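Local coordinates for ABC transporter sugar binding protein (Xanthomonas axonopodis pv. citri, PDB 3UOR) that probably binds maltose or related sugars in the periplasm and delivers them to an ABC transporter for uptake, at residues A174-K179 / Y259-S264; A221-A226 / A400-L405; G338-R343 / D363-V368; I321-Q326 / Q330-A335. All coordinates share one frame; numbering follows the deposited sequence.

How the interactions relate
All four contacts are largely buried, yet their chemistry differs with their place in the fold. Interaction 1 sets a helix against a strand by aliphatic and aromatic contact alone; interaction 2 packs two helices, apolar on one flank and with an arginine on the other. Their centres lie about 26 Å apart. Interactions 3 and 4 are neighbours, with centres about 14 Å apart: the loop 338-343 leaves the helix that carries 330-335, and Arg343 NH1 probably donates a hydrogen bond to Ser325 O. Interaction 3 is a leucine contact, the nearest of the four to the centre of the molecule, whereas interaction 4 is mainly polar and centred on backbone carbonyls. Interactions 2 and 4 lie on opposite sides of the chain's centre.

Interaction 1 of 4, residues A174-K179 / Y259-S264; sequences AAIKRK and YAFYLS
Ile176 carries its whole side of this contact, meeting Ala260 and Phe261 between helix 166-180 and the corner that leads into the strand. Its CB is directed at the segment 259-264, and there the side chain forks. A beta-branched isoleucine suits the helix position, since both of its arms reach Ala260 and the longer one goes on to Phe261. The CG2 branch lies 4.0 Å from Ala260 CB. The longer branch starts with CG1 beside the backbone N (chi1 -66°) and runs on extended, which brings its terminal CD1 to 3.6 Å from Ala260 CB. The same methyl reaches the far end of the Phe261 ring, with Ile176 CD1 3.9 Å from Phe261 CZ, approaching obliquely. This is the layered alpha/beta architecture of a periplasmic solute-binding protein: a helix covers a mixed sheet in which 259-264 runs antiparallel to strand 134-150 and parallel to strand 187-188. Ala260 sits where the chain turns a corner, and its single methyl lets the isoleucine come close, while Ala157 gives Ile176 a further apolar neighbour. Phe261 starts out across the line between the segments, and its long flat ring reaches across to the helix side chain; Met162 and Ile187 also touch it.

Interaction 2 of 4, residues A221-A226 / A400-L405; sequences AGFRKA and AAVQEL
Val402 divides its two methyls between Phe223 and Arg224, and this division gives the contact its two sides. The segments belong to helices 221-235 and 398-412, whose local axes run at 131° to each other and approach to 11.0 Å, a rather wide helix-helix packing bridged by the large side chains of Phe223 and Arg224. On the buried, densely surrounded side, Phe223 has CG anti to the backbone N (chi1 -173°), and its ring reaches toward the other helix. Val402 CG1 comes to the edge of that ring, near its plane, 3.9 Å from Phe223 CD2. Leu405 CD2 meets the next ring carbon, Phe223 CE2, also at 3.9 Å, with the leucine crossing the phenylalanine at about a right angle. Phe218 joins them with an edge-to-face ring contact to Phe223, and Met384 of helix 377-394 also touches the ring, so an aromatic residue is well suited to this buried place among several elements.

The other side is partly exposed. Here Arg224 stretches out from CG to NE and lays its guanidinium across the valine: Val402 CG2 stands over the centre of one face, 3.5 Å above the plane and 3.6 Å from Arg224 CZ. The charged edge is used elsewhere. NH1 forms a salt bridge with Asp399, at the start of helix 398-412, and NE is hydrogen-bonded to Arg219 O. The arginine therefore does two jobs: its flat face gives the valine an apolar-like surface, while its N-H groups keep polar partners, which should hold the guanidinium's rotation and limit the cost of leaving water.

Interaction 3 of 4, residues G338-R343 / D363-V368; sequences GDLPPR and DQLERV
Leu365 has CG anti to its carbonyl carbon (chi1 -68°) and an extended chi2 of -172°, torsions that carry CD1 to Leu340 and Pro341. The contact joins two parts of the alpha/beta fold of this solute-binding protein: the loop 338-343, between helices 327-337 and 344-348, and the segment 363-368, which begins in helix 359-364. The two leucines meet through their outer methyls, Leu340 CD1 lying 4.2 Å from Leu365 CD1. Leucine suits both positions because its branched end packs well among buried neighbours: Trp347 touches both side chains, and Val142 and Phe122 touch Leu365. Pro341 adds its backbone, a carbonyl whose hydrogen bond goes to Trp347 NE1.

Beyond the leucine, the second segment is braced by its own charges. Arg367 reaches back to Asp363, and the bond from Arg367 NH2 to Asp363 OD2, 2.7 Å long with an N-H...O angle of 159°, is part of a salt bridge. The acceptor lies in the guanidinium plane, although the arginine comes to the carboxylate from above its plane. Arg367 NE is hydrogen-bonded to Gly296 O. Across the contact itself, the tightest approach is Leu365 CD1 at 3.6 Å from Pro341 O.

Interaction 4 of 4, residues I321-Q326 / Q330-A335; sequences IEYLSQ and QARFHA
Gln330, the first residue of 330-335, meets Gln326 through its backbone and Leu324 through its side chain. The two segments form a tight corner between consecutive helices: helix 314-324 ends, and Gln326 stands at the N-cap position of helix 327-337. In that helix's first turn Gln330 N donates to Gln326 O over 2.9 Å, nearly straight at 160°. The side chain, CG beside the backbone N (chi1 -62°) and extended beyond it, runs back to the C-terminal end of the preceding helix. Its CG lies 3.3 Å from Leu324 O, and NE2 makes a weak 3.4 Å bond to the same carbonyl. The opposite amide atom, OE1, is hydrogen-bonded to Thr346 OG1. A glutamine suits this buried corner because its amide can give and accept at once.

Two residues on, exposed Arg332 bends at chi3 and turns the edge of its guanidinium toward Tyr323, with NH1 4.0 Å from Tyr323 OH. That hydroxyl has its hydrogen bond with Asp50. Phe333 serves another neighbour, its ring stacked with that of Trp140. Where the first helix ends, Ser325 turns its hydroxyl back along the helix, OG donating to Ile321 O at 2.7 Å from above the carbonyl plane.

Interaction 1 of 4, residues A174-K179 / Y259-S264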
loop_
_atom_site.group_PDB
_atom_site.type_symbol
_atom_site.label_atom_id
_atom_site.label_comp_id
_atom_site.label_asym_id
_atom_site.label_seq_id
_atom_site.Cartn_x
_atom_site.Cartn_y
_atom_site.Cartn_z
ATOM N N ALA A 174 -18.930 17.857 -5.885
ATOM C CA ALA A 174 -19.526 19.196 -5.973
ATOM C C ALA A 174 -20.934 19.124 -5.387
ATOM O O ALA A 174 -21.383 20.043 -4.706
ATOM C CB ALA A 174 -19.561 19.688 -7.411
ATOM N N ALA A 175 -21.616 18.002 -5.615
ATOM C CA ALA A 175 -22.991 17.863 -5.144
ATOM C C ALA A 175 -23.017 17.815 -3.608
ATOM O O ALA A 175 -23.899 18.389 -2.966
ATOM C CB ALA A 175 -23.664 16.625 -5.760
ATOM N N ILE A 176 -22.029 17.160 -3.020
ATOM C CA ILE A 176 -21.941 17.077 -1.560
ATOM C C ILE A 176 -21.599 18.442 -0.981
ATOM O O ILE A 176 -22.150 18.865 0.037
ATOM C CB ILE A 176 -20.878 16.035 -1.124
ATOM C CG1 ILE A 176 -21.323 14.632 -1.533
ATOM C CG2 ILE A 176 -20.626 16.111 0.363
ATOM C CD1 ILE A 176 -20.340 13.531 -1.206
ATOM N N LYS A 177 -20.693 19.140 -1.654
ATOM C CA LYS A 177 -20.249 20.437 -1.185
ATOM C C LYS A 177 -21.429 21.419 -1.140
ATOM O O LYS A 177 -21.598 22.145 -0.159
ATOM C CB LYS A 177 -19.111 20.964 -2.057
ATOM C CG LYS A 177 -18.546 22.328 -1.608
ATOM C CD LYS A 177 -17.775 22.220 -0.298
ATOM C CE LYS A 177 -17.203 23.575 0.079
ATOM N NZ LYS A 177 -16.239 23.470 1.197
ATOM N N ARG A 178 -22.257 21.432 -2.182
ATOM C CA ARG A 178 -23.477 22.244 -2.143
ATOM C C ARG A 178 -24.308 21.898 -0.915
ATOM O O ARG A 178 -24.757 22.773 -0.199
ATOM C CB ARG A 178 -24.328 22.039 -3.397
ATOM C CG ARG A 178 -23.696 22.596 -4.656
ATOM C CD ARG A 178 -24.708 22.687 -5.786
ATOM N NE ARG A 178 -25.194 21.385 -6.236
ATOM C CZ ARG A 178 -24.581 20.629 -7.146
ATOM N NH1 ARG A 178 -23.440 21.035 -7.697
ATOM N NH2 ARG A 178 -25.109 19.462 -7.502
ATOM N N LYS A 179 -24.506 20.612 -0.668
ATOM C CA LYS A 179 -25.308 20.184 0.471
ATOM C C LYS A 179 -24.721 20.580 1.833
ATOM O O LYS A 179 -25.452 21.032 2.710
ATOM C CB LYS A 179 -25.545 18.679 0.426
ATOM C CG LYS A 179 -27.003 18.293 0.436
ATOM C CD LYS A 179 -27.729 18.896 -0.744
ATOM C CE LYS A 179 -29.202 18.547 -0.700
ATOM N NZ LYS A 179 -29.983 19.294 -1.729
ATOM N N TYR A 259 -16.683 15.623 6.653
ATOM C CA TYR A 259 -16.412 15.257 5.268
ATOM C C TYR A 259 -17.075 13.921 4.984
ATOM O O TYR A 259 -17.162 13.076 5.872
ATOM C CB TYR A 259 -14.899 15.187 4.994
ATOM C CG TYR A 259 -14.092 14.574 6.115
ATOM C CD1 TYR A 259 -13.446 15.377 7.048
ATOM C CD2 TYR A 259 -13.982 13.201 6.244
ATOM C CE1 TYR A 259 -12.724 14.833 8.067
ATOM C CE2 TYR A 259 -13.260 12.639 7.275
ATOM C CZ TYR A 259 -12.633 13.462 8.183
ATOM O OH TYR A 259 -11.895 12.916 9.207
ATOM N N ALA A 260 -17.528 13.740 3.743
ATOM C CA ALA A 260 -18.261 12.547 3.342
ATOM C C ALA A 260 -17.369 11.353 2.974
ATOM O O ALA A 260 -17.742 10.181 3.219
ATOM C CB ALA A 260 -19.180 12.896 2.178
ATOM N N PHE A 261 -16.215 11.645 2.360
ATOM C CA PHE A 261 -15.249 10.613 1.955
ATOM C C PHE A 261 -13.930 10.750 2.697
ATOM O O PHE A 261 -13.480 11.856 3.034
ATOM C CB PHE A 261 -14.910 10.680 0.451
ATOM C CG PHE A 261 -16.097 10.606 -0.471
ATOM C CD1 PHE A 261 -17.286 10.014 -0.071
ATOM C CD2 PHE A 261 -16.004 11.108 -1.767
ATOM C CE1 PHE A 261 -18.362 9.929 -0.941
ATOM C CE2 PHE A 261 -17.074 11.033 -2.637
ATOM C CZ PHE A 261 -18.254 10.440 -2.228
ATOM N N TYR A 262 -13.281 9.612 2.889
ATOM C CA TYR A 262 -11.954 9.554 3.463
ATOM C C TYR A 262 -11.176 8.525 2.643
ATOM O O TYR A 262 -11.569 7.359 2.562
ATOM C CB TYR A 262 -12.046 9.161 4.937
ATOM C CG TYR A 262 -10.728 9.014 5.663
ATOM C CD1 TYR A 262 -9.718 9.953 5.526
ATOM C CD2 TYR A 262 -10.521 7.960 6.539
ATOM C CE1 TYR A 262 -8.516 9.821 6.213
ATOM C CE2 TYR A 262 -9.315 7.815 7.242
ATOM C CZ TYR A 262 -8.324 8.744 7.068
ATOM O OH TYR A 262 -7.144 8.596 7.755
ATOM N N LEU A 263 -10.098 8.971 2.006
ATOM C CA LEU A 263 -9.290 8.101 1.173
ATOM C C LEU A 263 -8.199 7.420 1.997
ATOM O O LEU A 263 -7.197 8.044 2.325
ATOM C CB LEU A 263 -8.675 8.910 0.039
ATOM C CG LEU A 263 -8.346 8.163 -1.255
ATOM C CD1 LEU A 263 -7.918 9.147 -2.315
ATOM C CD2 LEU A 263 -7.258 7.115 -0.988
ATOM N N SER A 264 -8.366 6.134 2.312
ATOM C CA SER A 264 -7.425 5.481 3.233
ATOM C C SER A 264 -7.445 3.945 3.145
ATOM O O SER A 264 -8.088 3.362 2.269
ATOM C CB SER A 264 -7.724 5.931 4.676
ATOM O OG SER A 264 -6.610 5.741 5.525
#

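Interaction 2 of 4, residues A221-A226 / A400-L405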
loop_
_atom_site.group_PDB
_atom_site.type_symbol
_atom_site.label_atom_id
_atom_site.label_comp_id
_atom_site.label_asym_id
_atom_site.label_seq_id
_atom_site.Cartn_x
_atom_site.Cartn_y
_atom_site.Cartn_z
ATOM N N ALA A 221 3.054 13.574 -19.067
ATOM C CA ALA A 221 1.609 13.838 -19.101
ATOM C C ALA A 221 0.843 13.233 -17.926
ATOM O O ALA A 221 -0.066 13.850 -17.378
ATOM C CB ALA A 221 0.994 13.369 -20.438
ATOM N N GLY A 222 1.210 12.018 -17.539
ATOM C CA GLY A 222 0.459 11.318 -16.515
ATOM C C GLY A 222 0.537 12.028 -15.184
ATOM O O GLY A 222 -0.495 12.319 -14.554
ATOM N N PHE A 223 1.751 12.319 -14.730
ATOM C CA PHE A 223 1.839 13.009 -13.445
ATOM C C PHE A 223 1.155 14.381 -13.472
ATOM O O PHE A 223 0.454 14.754 -12.514
ATOM C CB PHE A 223 3.250 13.112 -12.877
ATOM C CG PHE A 223 3.258 13.670 -11.482
ATOM C CD1 PHE A 223 2.787 12.904 -10.423
ATOM C CD2 PHE A 223 3.641 14.978 -11.236
ATOM C CE1 PHE A 223 2.743 13.413 -9.135
ATOM C CE2 PHE A 223 3.614 15.501 -9.939
ATOM C CZ PHE A 223 3.149 14.727 -8.893
ATOM N N ARG A 224 1.309 15.107 -14.579
ATOM C CA ARG A 224 0.625 16.391 -14.716
ATOM C C ARG A 224 -0.888 16.247 -14.603
ATOM O O ARG A 224 -1.560 17.123 -14.048
ATOM C CB ARG A 224 0.977 17.065 -16.038
ATOM C CG ARG A 224 2.419 17.557 -16.112
ATOM C CD ARG A 224 2.650 18.160 -17.484
ATOM N NE ARG A 224 4.027 18.586 -17.746
ATOM C CZ ARG A 224 4.468 19.827 -17.558
ATOM N NH1 ARG A 224 3.658 20.751 -17.062
ATOM N NH2 ARG A 224 5.708 20.140 -17.867
ATOM N N LYS A 225 -1.434 15.155 -15.138
ATOM C CA LYS A 225 -2.890 14.945 -15.099
ATOM C C LYS A 225 -3.288 14.632 -13.638
ATOM O O LYS A 225 -4.251 15.181 -13.103
ATOM C CB LYS A 225 -3.297 13.809 -16.049
ATOM C CG LYS A 225 -4.781 13.728 -16.402
ATOM C CD LYS A 225 -5.093 12.388 -17.104
ATOM C CE LYS A 225 -6.417 12.369 -17.881
ATOM N NZ LYS A 225 -7.641 12.506 -17.054
ATOM N N ALA A 226 -2.496 13.794 -12.982
ATOM C CA ALA A 226 -2.750 13.415 -11.587
ATOM C C ALA A 226 -2.617 14.603 -10.630
ATOM O O ALA A 226 -3.472 14.838 -9.753
ATOM C CB ALA A 226 -1.791 12.264 -11.168
ATOM N N ALA A 400 5.985 24.761 -12.713
ATOM C CA ALA A 400 7.133 24.967 -11.823
ATOM C C ALA A 400 7.288 23.727 -10.950
ATOM O O ALA A 400 8.393 23.247 -10.735
ATOM C CB ALA A 400 6.941 26.225 -10.922
ATOM N N ALA A 401 6.167 23.243 -10.424
ATOM C CA ALA A 401 6.160 22.091 -9.521
ATOM C C ALA A 401 6.854 20.907 -10.176
ATOM O O ALA A 401 7.813 20.374 -9.630
ATOM C CB ALA A 401 4.734 21.709 -9.145
ATOM N N VAL A 402 6.390 20.502 -11.355
ATOM C CA VAL A 402 6.898 19.261 -11.961
ATOM C C VAL A 402 8.350 19.409 -12.453
ATOM O O VAL A 402 9.144 18.467 -12.425
ATOM C CB VAL A 402 5.956 18.730 -13.074
ATOM C CG1 VAL A 402 4.545 18.499 -12.506
ATOM C CG2 VAL A 402 5.888 19.724 -14.232
ATOM N N GLN A 403 8.704 20.610 -12.874
ATOM C CA GLN A 403 10.069 20.901 -13.292
ATOM C C GLN A 403 11.009 20.736 -12.099
ATOM O O GLN A 403 12.084 20.116 -12.182
ATOM C CB GLN A 403 10.140 22.347 -13.808
ATOM C CG GLN A 403 11.526 22.784 -14.252
ATOM C CD GLN A 403 11.628 22.927 -15.763
ATOM O OE1 GLN A 403 10.612 23.058 -16.455
ATOM N NE2 GLN A 403 12.854 22.901 -16.283
ATOM N N GLU A 404 10.590 21.315 -10.986
ATOM C CA GLU A 404 11.379 21.296 -9.769
ATOM C C GLU A 404 11.449 19.872 -9.223
ATOM O O GLU A 404 12.507 19.424 -8.797
ATOM C CB GLU A 404 10.745 22.228 -8.736
ATOM C CG GLU A 404 11.419 22.185 -7.390
ATOM C CD GLU A 404 10.913 23.243 -6.410
ATOM O OE1 GLU A 404 10.127 24.145 -6.792
ATOM O OE2 GLU A 404 11.323 23.160 -5.236
ATOM N N LEU A 405 10.319 19.158 -9.244
ATOM C CA LEU A 405 10.297 17.772 -8.753
ATOM C C LEU A 405 11.273 16.912 -9.542
ATOM O O LEU A 405 12.109 16.234 -8.949
ATOM C CB LEU A 405 8.885 17.185 -8.802
ATOM C CG LEU A 405 8.666 15.772 -8.263
ATOM C CD1 LEU A 405 9.243 15.591 -6.852
ATOM C CD2 LEU A 405 7.177 15.488 -8.260
#

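Interaction 3 of 4, residues G338-R343 / D363-V368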
loop_
_atom_site.group_PDB
_atom_site.type_symbol
_atom_site.label_atom_id
_atom_site.label_comp_id
_atom_site.label_asym_id
_atom_site.label_seq_id
_atom_site.Cartn_x
_atom_site.Cartn_y
_atom_site.Cartn_z
ATOM N N GLY A 338 -7.064 -7.320 10.002
ATOM C CA GLY A 338 -7.613 -6.550 8.891
ATOM C C GLY A 338 -6.732 -6.477 7.648
ATOM O O GLY A 338 -7.125 -5.868 6.661
ATOM N N ASP A 339 -5.553 -7.099 7.688
ATOM C CA ASP A 339 -4.617 -7.061 6.560
ATOM C C ASP A 339 -5.146 -7.852 5.383
ATOM O O ASP A 339 -5.680 -8.945 5.548
ATOM C CB ASP A 339 -3.230 -7.564 6.967
ATOM C CG ASP A 339 -2.519 -6.600 7.904
ATOM O OD1 ASP A 339 -2.946 -5.441 7.963
ATOM O OD2 ASP A 339 -1.555 -6.991 8.587
ATOM N N LEU A 340 -5.016 -7.288 4.192
ATOM C CA LEU A 340 -5.691 -7.864 3.033
ATOM C C LEU A 340 -4.922 -9.048 2.464
ATOM O O LEU A 340 -3.721 -8.976 2.238
ATOM C CB LEU A 340 -5.880 -6.820 1.930
ATOM C CG LEU A 340 -6.544 -5.480 2.272
ATOM C CD1 LEU A 340 -6.460 -4.602 1.023
ATOM C CD2 LEU A 340 -7.994 -5.710 2.694
ATOM N N PRO A 341 -5.626 -10.146 2.218
ATOM C CA PRO A 341 -4.959 -11.281 1.576
ATOM C C PRO A 341 -4.471 -10.884 0.198
ATOM O O PRO A 341 -5.140 -10.111 -0.490
ATOM C CB PRO A 341 -6.077 -12.311 1.462
ATOM C CG PRO A 341 -6.969 -12.022 2.657
ATOM C CD PRO A 341 -6.969 -10.486 2.706
ATOM N N PRO A 342 -3.325 -11.427 -0.218
ATOM C CA PRO A 342 -2.756 -11.082 -1.528
ATOM C C PRO A 342 -3.153 -12.053 -2.622
ATOM O O PRO A 342 -2.617 -11.914 -3.719
ATOM C CB PRO A 342 -1.252 -11.201 -1.288
ATOM C CG PRO A 342 -1.131 -12.258 -0.264
ATOM C CD PRO A 342 -2.365 -12.148 0.629
ATOM N N ARG A 343 -4.057 -13.002 -2.354
ATOM C CA ARG A 343 -4.414 -14.005 -3.381
ATOM C C ARG A 343 -5.918 -14.244 -3.531
ATOM O O ARG A 343 -6.660 -14.124 -2.578
ATOM C CB ARG A 343 -3.669 -15.341 -3.157
ATOM C CG ARG A 343 -3.899 -16.003 -1.813
ATOM C CD ARG A 343 -3.029 -17.264 -1.629
ATOM N NE ARG A 343 -3.160 -18.196 -2.748
ATOM C CZ ARG A 343 -2.578 -19.396 -2.788
ATOM N NH1 ARG A 343 -1.851 -19.825 -1.757
ATOM N NH2 ARG A 343 -2.720 -20.168 -3.858
ATOM N N ASP A 363 -11.913 -6.041 -4.793
ATOM C CA ASP A 363 -12.039 -5.611 -6.186
ATOM C C ASP A 363 -10.834 -4.760 -6.657
ATOM O O ASP A 363 -10.326 -4.938 -7.783
ATOM C CB ASP A 363 -13.339 -4.818 -6.372
ATOM C CG ASP A 363 -13.579 -4.423 -7.814
ATOM O OD1 ASP A 363 -13.886 -5.298 -8.639
ATOM O OD2 ASP A 363 -13.456 -3.237 -8.128
ATOM N N GLN A 364 -10.385 -3.830 -5.818
ATOM C CA GLN A 364 -9.303 -2.904 -6.237
ATOM C C GLN A 364 -7.975 -3.638 -6.429
ATOM O O GLN A 364 -7.156 -3.262 -7.279
ATOM C CB GLN A 364 -9.111 -1.763 -5.228
ATOM C CG GLN A 364 -8.062 -0.716 -5.679
ATOM C CD GLN A 364 -8.185 0.589 -4.908
ATOM O OE1 GLN A 364 -9.215 1.243 -4.959
ATOM N NE2 GLN A 364 -7.124 0.973 -4.201
ATOM N N LEU A 365 -7.774 -4.688 -5.633
ATOM C CA LEU A 365 -6.563 -5.495 -5.708
ATOM C C LEU A 365 -6.334 -6.043 -7.108
ATOM O O LEU A 365 -5.194 -6.346 -7.475
ATOM C CB LEU A 365 -6.570 -6.634 -4.681
ATOM C CG LEU A 365 -6.461 -6.110 -3.247
ATOM C CD1 LEU A 365 -6.282 -7.253 -2.266
ATOM C CD2 LEU A 365 -5.297 -5.178 -3.153
ATOM N N GLU A 366 -7.393 -6.146 -7.908
ATOM C CA GLU A 366 -7.215 -6.664 -9.272
ATOM C C GLU A 366 -6.486 -5.649 -10.132
ATOM O O GLU A 366 -6.014 -5.990 -11.209
ATOM C CB GLU A 366 -8.561 -6.985 -9.934
ATOM C CG GLU A 366 -9.292 -8.184 -9.356
ATOM C CD GLU A 366 -8.618 -9.516 -9.683
ATOM O OE1 GLU A 366 -7.647 -9.528 -10.479
ATOM O OE2 GLU A 366 -9.065 -10.556 -9.134
ATOM N N ARG A 367 -6.409 -4.399 -9.662
ATOM C CA ARG A 367 -5.902 -3.316 -10.489
ATOM C C ARG A 367 -4.659 -2.604 -9.917
ATOM O O ARG A 367 -4.058 -1.757 -10.594
ATOM C CB ARG A 367 -7.029 -2.294 -10.758
ATOM C CG ARG A 367 -8.219 -2.869 -11.573
ATOM C CD ARG A 367 -9.307 -1.796 -11.800
ATOM N NE ARG A 367 -9.918 -1.359 -10.539
ATOM C CZ ARG A 367 -10.934 -1.990 -9.953
ATOM N NH1 ARG A 367 -11.447 -3.086 -10.521
ATOM N NH2 ARG A 367 -11.442 -1.539 -8.808
ATOM N N VAL A 368 -4.266 -2.943 -8.687
ATOM C CA VAL A 368 -3.135 -2.262 -8.064
ATOM C C VAL A 368 -1.877 -2.472 -8.897
ATOM O O VAL A 368 -1.742 -3.490 -9.567
ATOM C CB VAL A 368 -2.918 -2.677 -6.586
ATOM C CG1 VAL A 368 -4.115 -2.261 -5.750
ATOM C CG2 VAL A 368 -2.658 -4.164 -6.489
#

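Interaction 4 of 4, residues I321-Q326 / Q330-A335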
loop_
_atom_site.group_PDB
_atom_site.type_symbol
_atom_site.label_atom_id
_atom_site.label_comp_id
_atom_site.label_asym_id
_atom_site.label_seq_id
_atom_site.Cartn_x
_atom_site.Cartn_y
_atom_site.Cartn_z
ATOM N N ILE A 321 6.757 -19.977 5.368
ATOM C CA ILE A 321 6.216 -18.957 4.473
ATOM C C ILE A 321 5.022 -19.512 3.722
ATOM O O ILE A 321 4.017 -18.821 3.498
ATOM C CB ILE A 321 7.259 -18.454 3.470
ATOM C CG1 ILE A 321 8.285 -17.559 4.170
ATOM C CG2 ILE A 321 6.590 -17.646 2.383
ATOM C CD1 ILE A 321 9.315 -17.001 3.227
ATOM N N GLU A 322 5.139 -20.780 3.361
ATOM C CA GLU A 322 4.092 -21.493 2.666
ATOM C C GLU A 322 2.863 -21.575 3.546
ATOM O O GLU A 322 1.754 -21.352 3.073
ATOM C CB GLU A 322 4.574 -22.896 2.314
ATOM C CG GLU A 322 3.714 -23.579 1.287
ATOM C CD GLU A 322 4.229 -24.966 0.948
ATOM O OE1 GLU A 322 4.139 -25.856 1.816
ATOM O OE2 GLU A 322 4.713 -25.162 -0.179
ATOM N N TYR A 323 3.065 -21.887 4.826
ATOM C CA TYR A 323 1.969 -21.940 5.797
ATOM C C TYR A 323 1.236 -20.598 5.834
ATOM O O TYR A 323 0.005 -20.550 5.785
ATOM C CB TYR A 323 2.501 -22.291 7.191
ATOM C CG TYR A 323 1.474 -22.189 8.303
ATOM C CD1 TYR A 323 0.613 -23.241 8.588
ATOM C CD2 TYR A 323 1.376 -21.040 9.072
ATOM C CE1 TYR A 323 -0.325 -23.141 9.608
ATOM C CE2 TYR A 323 0.442 -20.923 10.085
ATOM C CZ TYR A 323 -0.405 -21.970 10.350
ATOM O OH TYR A 323 -1.328 -21.832 11.364
ATOM N N LEU A 324 2.001 -19.510 5.898
ATOM C CA LEU A 324 1.419 -18.175 5.955
ATOM C C LEU A 324 0.812 -17.796 4.615
ATOM O O LEU A 324 0.116 -16.791 4.516
ATOM C CB LEU A 324 2.459 -17.145 6.380
ATOM C CG LEU A 324 2.905 -17.284 7.831
ATOM C CD1 LEU A 324 3.998 -16.276 8.143
ATOM C CD2 LEU A 324 1.711 -17.107 8.762
ATOM N N SER A 325 1.072 -18.613 3.592
ATOM C CA SER A 325 0.452 -18.424 2.277
ATOM C C SER A 325 -0.820 -19.258 2.060
ATOM O O SER A 325 -1.449 -19.158 1.004
ATOM C CB SER A 325 1.443 -18.735 1.163
ATOM O OG SER A 325 2.630 -17.996 1.320
ATOM N N GLN A 326 -1.189 -20.085 3.035
ATOM C CA GLN A 326 -2.429 -20.870 2.936
ATOM C C GLN A 326 -3.681 -20.004 3.080
ATOM O O GLN A 326 -3.791 -19.194 4.010
ATOM C CB GLN A 326 -2.439 -21.983 3.984
ATOM C CG GLN A 326 -1.309 -23.025 3.789
ATOM C CD GLN A 326 -1.304 -24.060 4.902
ATOM O OE1 GLN A 326 -2.133 -24.008 5.802
ATOM N NE2 GLN A 326 -0.371 -25.004 4.840
ATOM N N GLN A 330 -4.481 -17.081 5.924
ATOM C CA GLN A 330 -4.572 -15.692 5.514
ATOM C C GLN A 330 -5.921 -15.076 5.929
ATOM O O GLN A 330 -5.977 -13.921 6.371
ATOM C CB GLN A 330 -4.353 -15.569 4.002
ATOM C CG GLN A 330 -2.979 -16.035 3.511
ATOM C CD GLN A 330 -2.680 -15.562 2.084
ATOM O OE1 GLN A 330 -3.591 -15.351 1.283
ATOM N NE2 GLN A 330 -1.415 -15.377 1.778
ATOM N N ALA A 331 -6.997 -15.844 5.770
ATOM C CA ALA A 331 -8.325 -15.439 6.244
ATOM C C ALA A 331 -8.296 -15.136 7.741
ATOM O O ALA A 331 -8.900 -14.172 8.210
ATOM C CB ALA A 331 -9.359 -16.538 5.951
ATOM N N ARG A 332 -7.593 -15.969 8.492
ATOM C CA ARG A 332 -7.512 -15.817 9.939
ATOM C C ARG A 332 -6.785 -14.511 10.245
ATOM O O ARG A 332 -7.198 -13.724 11.106
ATOM C CB ARG A 332 -6.741 -17.004 10.512
ATOM C CG ARG A 332 -7.165 -17.493 11.870
ATOM C CD ARG A 332 -6.427 -18.800 12.218
ATOM N NE ARG A 332 -7.117 -19.993 11.707
ATOM C CZ ARG A 332 -6.525 -21.035 11.112
ATOM N NH1 ARG A 332 -5.200 -21.063 10.921
ATOM N NH2 ARG A 332 -7.269 -22.059 10.700
ATOM N N PHE A 333 -5.695 -14.285 9.517
ATOM C CA PHE A 333 -4.894 -13.079 9.662
ATOM C C PHE A 333 -5.731 -11.847 9.388
ATOM O O PHE A 333 -5.682 -10.866 10.140
ATOM C CB PHE A 333 -3.724 -13.138 8.682
ATOM C CG PHE A 333 -2.620 -12.158 8.974
ATOM C CD1 PHE A 333 -1.920 -12.214 10.167
ATOM C CD2 PHE A 333 -2.237 -11.231 8.020
ATOM C CE1 PHE A 333 -0.883 -11.336 10.425
ATOM C CE2 PHE A 333 -1.210 -10.342 8.270
ATOM C CZ PHE A 333 -0.528 -10.397 9.477
ATOM N N HIS A 334 -6.511 -11.895 8.311
ATOM C CA HIS A 334 -7.408 -10.780 7.986
ATOM C C HIS A 334 -8.437 -10.565 9.097
ATOM O O HIS A 334 -8.733 -9.425 9.483
ATOM C CB HIS A 334 -8.129 -11.044 6.667
ATOM C CG HIS A 334 -9.134 -9.993 6.309
ATOM N ND1 HIS A 334 -10.474 -10.109 6.611
ATOM C CD2 HIS A 334 -8.992 -8.802 5.679
ATOM C CE1 HIS A 334 -11.120 -9.040 6.172
ATOM N NE2 HIS A 334 -10.242 -8.231 5.603
ATOM N N ALA A 335 -8.980 -11.668 9.603
ATOM C CA ALA A 335 -10.025 -11.609 10.622
ATOM C C ALA A 335 -9.522 -10.878 11.849
ATOM O O ALA A 335 -10.248 -10.087 12.443
ATOM C CB ALA A 335 -10.490 -13.002 11.000
#